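Local coordinates for putative uncharacterized protein (Enterobacter cloacae, PDB 4HFK) that probably acts as an immunity protein that neutralises a type VI secretion system amidase effector, at residues Q20-G25 / D36-A41; I14-V19 / I86-A91. All blocks are in the same frame, centred on the assembly; numbering follows the deposited sequence.

How the interactions relate
From the N terminus, helix 11-27 supplies one side of both contacts: residues 14-19 to interaction 2, then residues 20-25 to interaction 1. The chain turns back into helix 31-47, where residues 36-41 close the short loop of interaction 1. It then runs through helix 52-66 into helix 79-87, whose last residues begin segment 86-91, which closes the long loop of interaction 2. The shorter loop therefore lies wholly within the longer one, and the two do not cross. Their centres are about 12 Å apart, and Cys23 packs on Ile86 between them. Together they tie helix 31-47 and the end of helix 79-87 to helix 11-27, and both touch the second subunit.

Interaction 1: Q20-G25 / D36-A41; sequences QNRCIG and DADASA
Asn21 meets Ala41 and Ser40 through two different parts of its side chain. Its CB rests on Ala41 CB at 4.0 Å, while its OD1 lies 3.5 Å from Ser40 CB, a van der Waals contact. The bond from Asn21 ND2 to Gln20 OE1 is weak, its N-H...O angle being 123°, and the one that OD1 accepts from Trp44 NE1 is also weak. Ile80 of the second subunit packs on Asn21 as well.

Ala37 supplies the next point of contact. Its CB is 3.4 Å from Asn21 O and 3.7 Å from Gly25 N, so the methyl sits against the donor and acceptor of one helical hydrogen bond, Gly25 N to Asn21 O. Ile24 CG2 adds an apolar contact to the same methyl.

Asp38 joins the helices through water. Its OD1 stands 4.2 Å from Arg22 NH1, well out of the guanidinium plane, so the opposite charges are near without forming a salt bridge. Two waters fill the step, each 2.7 Å from Asp38 OD1 and donating to it: one also donates to Arg22 O, and the other accepts from Arg22 NH1 in the guanidinium plane. Both side chains have direct ionic partners elsewhere, Asp38 OD2 with Lys34 and Arg22 NE with Asp59.

No direct hydrogen bond links the two segments. Their axes approach to 7.9 Å at 161°, a close, nearly antiparallel packing in which small residues, Gly25, Ala37 and Ala41, lie at the interface. This is the geometry of a helical hairpin, here formed by helices 11-27 and 31-47 in an all-helical fold.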
loop_
_atom_site.group_PDB
_atom_site.type_symbol
_atom_site.label_atom_id
_atom_site.label_comp_id
_atom_site.label_asym_id
_atom_site.label_seq_id
_atom_site.Cartn_x
_atom_site.Cartn_y
_atom_site.Cartn_z
ATOM N N GLN B 20 -6.770 1.675 -0.497
ATOM C CA GLN B 20 -5.718 0.806 0.034
ATOM C C GLN B 20 -5.232 1.291 1.400
ATOM O O GLN B 20 -5.119 0.506 2.346
ATOM C CB GLN B 20 -4.537 0.718 -0.942
ATOM C CG GLN B 20 -3.681 -0.547 -0.754
ATOM C CD GLN B 20 -2.262 -0.252 -0.291
ATOM O OE1 GLN B 20 -1.947 0.871 0.094
ATOM N NE2 GLN B 20 -1.397 -1.266 -0.336
ATOM N N ASN B 21 -4.941 2.584 1.501
ATOM C CA ASN B 21 -4.423 3.147 2.746
ATOM C C ASN B 21 -5.446 3.004 3.864
ATOM O O ASN B 21 -5.110 2.677 5.002
ATOM C CB ASN B 21 -4.060 4.620 2.573
ATOM C CG ASN B 21 -2.790 4.828 1.773
ATOM O OD1 ASN B 21 -2.315 5.961 1.656
ATOM N ND2 ASN B 21 -2.238 3.747 1.205
ATOM N N ARG B 22 -6.706 3.246 3.534
ATOM C CA ARG B 22 -7.778 3.069 4.499
ATOM C C ARG B 22 -7.938 1.597 4.926
ATOM O O ARG B 22 -8.203 1.304 6.100
ATOM C CB ARG B 22 -9.084 3.614 3.934
ATOM C CG ARG B 22 -10.243 3.427 4.861
ATOM C CD ARG B 22 -11.114 4.665 4.886
ATOM N NE ARG B 22 -12.243 4.478 5.790
ATOM C CZ ARG B 22 -12.319 5.014 7.003
ATOM N NH1 ARG B 22 -11.339 5.791 7.452
ATOM N NH2 ARG B 22 -13.384 4.786 7.754
ATOM N N CYS B 23 -7.778 0.667 3.986
ATOM C CA CYS B 23 -7.797 -0.751 4.348
ATOM C C CYS B 23 -6.683 -1.083 5.334
ATOM O O CYS B 23 -6.910 -1.782 6.323
ATOM C CB CYS B 23 -7.632 -1.644 3.121
ATOM S SG CYS B 23 -9.083 -1.821 2.126
ATOM N N ILE B 24 -5.478 -0.598 5.048
ATOM C CA ILE B 24 -4.335 -0.808 5.939
ATOM C C ILE B 24 -4.664 -0.319 7.344
ATOM O O ILE B 24 -4.345 -0.987 8.326
ATOM C CB ILE B 24 -3.076 -0.106 5.405
ATOM C CG1 ILE B 24 -2.602 -0.810 4.126
ATOM C CG2 ILE B 24 -1.963 -0.129 6.445
ATOM C CD1 ILE B 24 -1.513 -0.076 3.372
ATOM N N GLY B 25 -5.332 0.829 7.430
ATOM C CA GLY B 25 -5.741 1.389 8.704
ATOM C C GLY B 25 -6.713 0.490 9.447
ATOM O O GLY B 25 -6.679 0.405 10.678
ATOM N N ASP B 36 -1.321 6.804 11.093
ATOM C CA ASP B 36 -0.505 7.127 9.923
ATOM C C ASP B 36 -1.259 6.801 8.615
ATOM O O ASP B 36 -1.334 7.626 7.690
ATOM C CB ASP B 36 0.823 6.367 10.008
ATOM C CG ASP B 36 1.797 6.741 8.894
ATOM O OD1 ASP B 36 1.410 6.688 7.705
ATOM O OD2 ASP B 36 2.966 7.076 9.205
ATOM N N ALA B 37 -1.829 5.603 8.550
ATOM C CA ALA B 37 -2.565 5.175 7.370
ATOM C C ALA B 37 -3.788 6.066 7.108
ATOM O O ALA B 37 -4.098 6.375 5.953
ATOM C CB ALA B 37 -2.975 3.712 7.502
ATOM N N ASP B 38 -4.485 6.486 8.163
ATOM C CA ASP B 38 -5.654 7.349 7.977
ATOM C C ASP B 38 -5.267 8.788 7.609
ATOM O O ASP B 38 -5.995 9.463 6.874
ATOM C CB ASP B 38 -6.548 7.345 9.221
ATOM C CG ASP B 38 -7.260 6.013 9.428
ATOM O OD1 ASP B 38 -7.309 5.190 8.480
ATOM O OD2 ASP B 38 -7.786 5.792 10.543
ATOM N N ALA B 39 -4.136 9.263 8.128
ATOM C CA ALA B 39 -3.638 10.580 7.745
ATOM C C ALA B 39 -3.209 10.512 6.284
ATOM O O ALA B 39 -3.471 11.422 5.498
ATOM C CB ALA B 39 -2.473 10.995 8.621
ATOM N N SER B 40 -2.549 9.420 5.927
ATOM C CA SER B 40 -2.136 9.201 4.547
ATOM C C SER B 40 -3.343 9.163 3.608
ATOM O O SER B 40 -3.345 9.822 2.557
ATOM C CB SER B 40 -1.328 7.906 4.444
ATOM O OG SER B 40 -0.121 8.018 5.187
ATOM N N ALA B 41 -4.374 8.416 3.998
ATOM C CA ALA B 41 -5.593 8.321 3.200
ATOM C C ALA B 41 -6.215 9.705 2.991
ATOM O O ALA B 41 -6.724 10.015 1.908
ATOM C CB ALA B 41 -6.597 7.370 3.871
HETATM O O HOH W 1 -8.859 3.063 8.163
HETATM O O HOH W 2 -8.783 6.186 6.494
#

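Interaction 2: I14-V19 / I86-A91; sequences IFENWV and IANSDA
Glu16 and Val19 meet Ala87 where the C-terminal end of helix 79-87 packs on the side of helix 11-27 in this all-helical fold. The backbones come near at Glu16 and Ala87, whose CA atoms are 4.9 Å apart, and Asn88 is the first residue to leave helical backbone angles.

Van der Waals packing centres on Ala87. Its CB presses on the backbone of helix 11-27, 3.3 Å from Glu16 O. Val19 makes the apolar contacts from another position along the helix: CG1 lies 3.6 Å from Ala87 CA and also reaches Ile86 CG2 at 4.0 Å. A chi1 of 171° places CG1 anti to the backbone N, and this is the Val19 branch that makes these contacts. Ile86 continues the apolar packing beyond the pair, touching Cys23 on helix 11-27 and Leu65 and Leu66 on helix 52-66.

Polar groups meet without bonding. The extended Glu16 side chain crosses that of Asn88 at about a right angle, with Glu16 CD 3.6 Å from Asn88 OD1 and the carboxylate and amide planes 53° apart. The amide oxygen thus lies beside the carboxylate, both of them acceptors, a proximity that would be expected to be unfavourable on its own. The Glu16 carboxylate has its ionic partner in Lys96, through OE2, and Asn88 ND2 donates to Thr84 O; a sulfate ion, probably from the crystallisation liquor, lies about 4 Å from the Glu16 side chain. Nearer the backbone, Glu16 CG packs 3.7 Å from Ala87 O.

No hydrogen bond crosses the contact; the turn after helix 79-87 is held by bonds of its own. Ile86 O accepts from both the backbone and the side chain of Ser89: Ser89 N is 3.1 Å from Ile86 O, and Ser89 OG, 2.9 Å from Ile86 O, is tilted 17° from the carbonyl plane.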
loop_
_atom_site.group_PDB
_atom_site.type_symbol
_atom_site.label_atom_id
_atom_site.label_comp_id
_atom_site.label_asym_id
_atom_site.label_seq_id
_atom_site.Cartn_x
_atom_site.Cartn_y
_atom_site.Cartn_z
ATOM N N ILE B 14 -5.435 7.713 -7.452
ATOM C CA ILE B 14 -5.647 8.474 -6.219
ATOM C C ILE B 14 -6.754 7.819 -5.380
ATOM O O ILE B 14 -6.604 7.630 -4.168
ATOM C CB ILE B 14 -5.953 9.955 -6.521
ATOM C CG1 ILE B 14 -4.666 10.678 -6.944
ATOM C CG2 ILE B 14 -6.539 10.660 -5.289
ATOM C CD1 ILE B 14 -4.907 12.021 -7.602
ATOM N N PHE B 15 -7.848 7.428 -6.027
ATOM C CA PHE B 15 -8.929 6.745 -5.327
ATOM C C PHE B 15 -8.507 5.348 -4.846
ATOM O O PHE B 15 -8.783 4.958 -3.700
ATOM C CB PHE B 15 -10.182 6.666 -6.210
ATOM C CG PHE B 15 -11.414 6.244 -5.458
ATOM C CD1 PHE B 15 -12.047 7.130 -4.588
ATOM C CD2 PHE B 15 -11.935 4.971 -5.610
ATOM C CE1 PHE B 15 -13.177 6.755 -3.886
ATOM C CE2 PHE B 15 -13.074 4.584 -4.904
ATOM C CZ PHE B 15 -13.698 5.475 -4.044
ATOM N N GLU B 16 -7.837 4.590 -5.710
ATOM C CA GLU B 16 -7.309 3.277 -5.315
ATOM C C GLU B 16 -6.408 3.364 -4.081
ATOM O O GLU B 16 -6.508 2.547 -3.169
ATOM C CB GLU B 16 -6.528 2.641 -6.474
ATOM C CG GLU B 16 -7.423 2.169 -7.623
ATOM C CD GLU B 16 -6.658 1.980 -8.932
ATOM O OE1 GLU B 16 -5.412 2.163 -8.946
ATOM O OE2 GLU B 16 -7.310 1.657 -9.948
ATOM N N ASN B 17 -5.515 4.341 -4.074
ATOM C CA ASN B 17 -4.597 4.522 -2.961
ATOM C C ASN B 17 -5.328 4.947 -1.690
ATOM O O ASN B 17 -4.978 4.497 -0.597
ATOM C CB ASN B 17 -3.476 5.499 -3.350
ATOM C CG ASN B 17 -2.609 4.946 -4.482
ATOM O OD1 ASN B 17 -2.636 3.741 -4.748
ATOM N ND2 ASN B 17 -1.854 5.819 -5.158
ATOM N N TRP B 18 -6.355 5.785 -1.827
ATOM C CA TRP B 18 -7.224 6.068 -0.691
ATOM C C TRP B 18 -7.784 4.767 -0.120
ATOM O O TRP B 18 -7.683 4.509 1.091
ATOM C CB TRP B 18 -8.374 7.015 -1.062
ATOM C CG TRP B 18 -9.254 7.345 0.143
ATOM C CD1 TRP B 18 -9.048 8.338 1.070
ATOM C CD2 TRP B 18 -10.450 6.657 0.556
ATOM N NE1 TRP B 18 -10.054 8.318 2.021
ATOM C CE2 TRP B 18 -10.924 7.301 1.726
ATOM C CE3 TRP B 18 -11.178 5.581 0.038
ATOM C CZ2 TRP B 18 -12.085 6.884 2.394
ATOM C CZ3 TRP B 18 -12.334 5.176 0.695
ATOM C CH2 TRP B 18 -12.775 5.831 1.864
ATOM N N VAL B 19 -8.363 3.944 -0.988
ATOM C CA VAL B 19 -8.981 2.691 -0.547
ATOM C C VAL B 19 -7.946 1.787 0.123
ATOM O O VAL B 19 -8.208 1.203 1.184
ATOM C CB VAL B 19 -9.642 1.920 -1.715
ATOM C CG1 VAL B 19 -10.076 0.518 -1.259
ATOM C CG2 VAL B 19 -10.841 2.697 -2.266
ATOM N N ILE B 86 -8.457 -5.382 -2.802
ATOM C CA ILE B 86 -9.697 -4.659 -2.550
ATOM C C ILE B 86 -9.736 -3.338 -3.319
ATOM O O ILE B 86 -10.752 -3.006 -3.937
ATOM C CB ILE B 86 -9.904 -4.416 -1.028
ATOM C CG1 ILE B 86 -10.286 -5.735 -0.345
ATOM C CG2 ILE B 86 -10.983 -3.366 -0.785
ATOM C CD1 ILE B 86 -10.325 -5.679 1.198
ATOM N N ALA B 87 -8.633 -2.591 -3.290
ATOM C CA ALA B 87 -8.552 -1.308 -3.995
ATOM C C ALA B 87 -8.822 -1.460 -5.493
ATOM O O ALA B 87 -9.362 -0.556 -6.143
ATOM C CB ALA B 87 -7.191 -0.669 -3.767
ATOM N N ASN B 88 -8.440 -2.608 -6.035
ATOM C CA ASN B 88 -8.567 -2.871 -7.464
ATOM C C ASN B 88 -9.701 -3.825 -7.818
ATOM O O ASN B 88 -9.722 -4.388 -8.921
ATOM C CB ASN B 88 -7.243 -3.414 -8.004
ATOM C CG ASN B 88 -6.157 -2.364 -7.984
ATOM O OD1 ASN B 88 -6.051 -1.560 -8.910
ATOM N ND2 ASN B 88 -5.367 -2.334 -6.906
ATOM N N SER B 89 -10.646 -4.000 -6.898
ATOM C CA SER B 89 -11.735 -4.945 -7.115
ATOM C C SER B 89 -12.863 -4.349 -7.950
ATOM O O SER B 89 -13.021 -3.120 -8.017
ATOM C CB SER B 89 -12.302 -5.425 -5.774
ATOM O OG SER B 89 -13.026 -4.382 -5.141
ATOM N N ASP B 90 -13.648 -5.232 -8.567
ATOM C CA ASP B 90 -14.849 -4.841 -9.299
ATOM C C ASP B 90 -15.853 -4.134 -8.381
ATOM O O ASP B 90 -16.554 -3.214 -8.804
ATOM C CB ASP B 90 -15.512 -6.073 -9.939
ATOM C CG ASP B 90 -14.770 -6.578 -11.175
ATOM O OD1 ASP B 90 -13.683 -6.051 -11.507
ATOM O OD2 ASP B 90 -15.287 -7.524 -11.822
ATOM N N ALA B 91 -15.920 -4.556 -7.123
ATOM C CA ALA B 91 -16.861 -3.938 -6.189
ATOM C C ALA B 91 -16.546 -2.463 -5.920
ATOM O O ALA B 91 -17.444 -1.653 -5.697
ATOM C CB ALA B 91 -16.927 -4.731 -4.883
#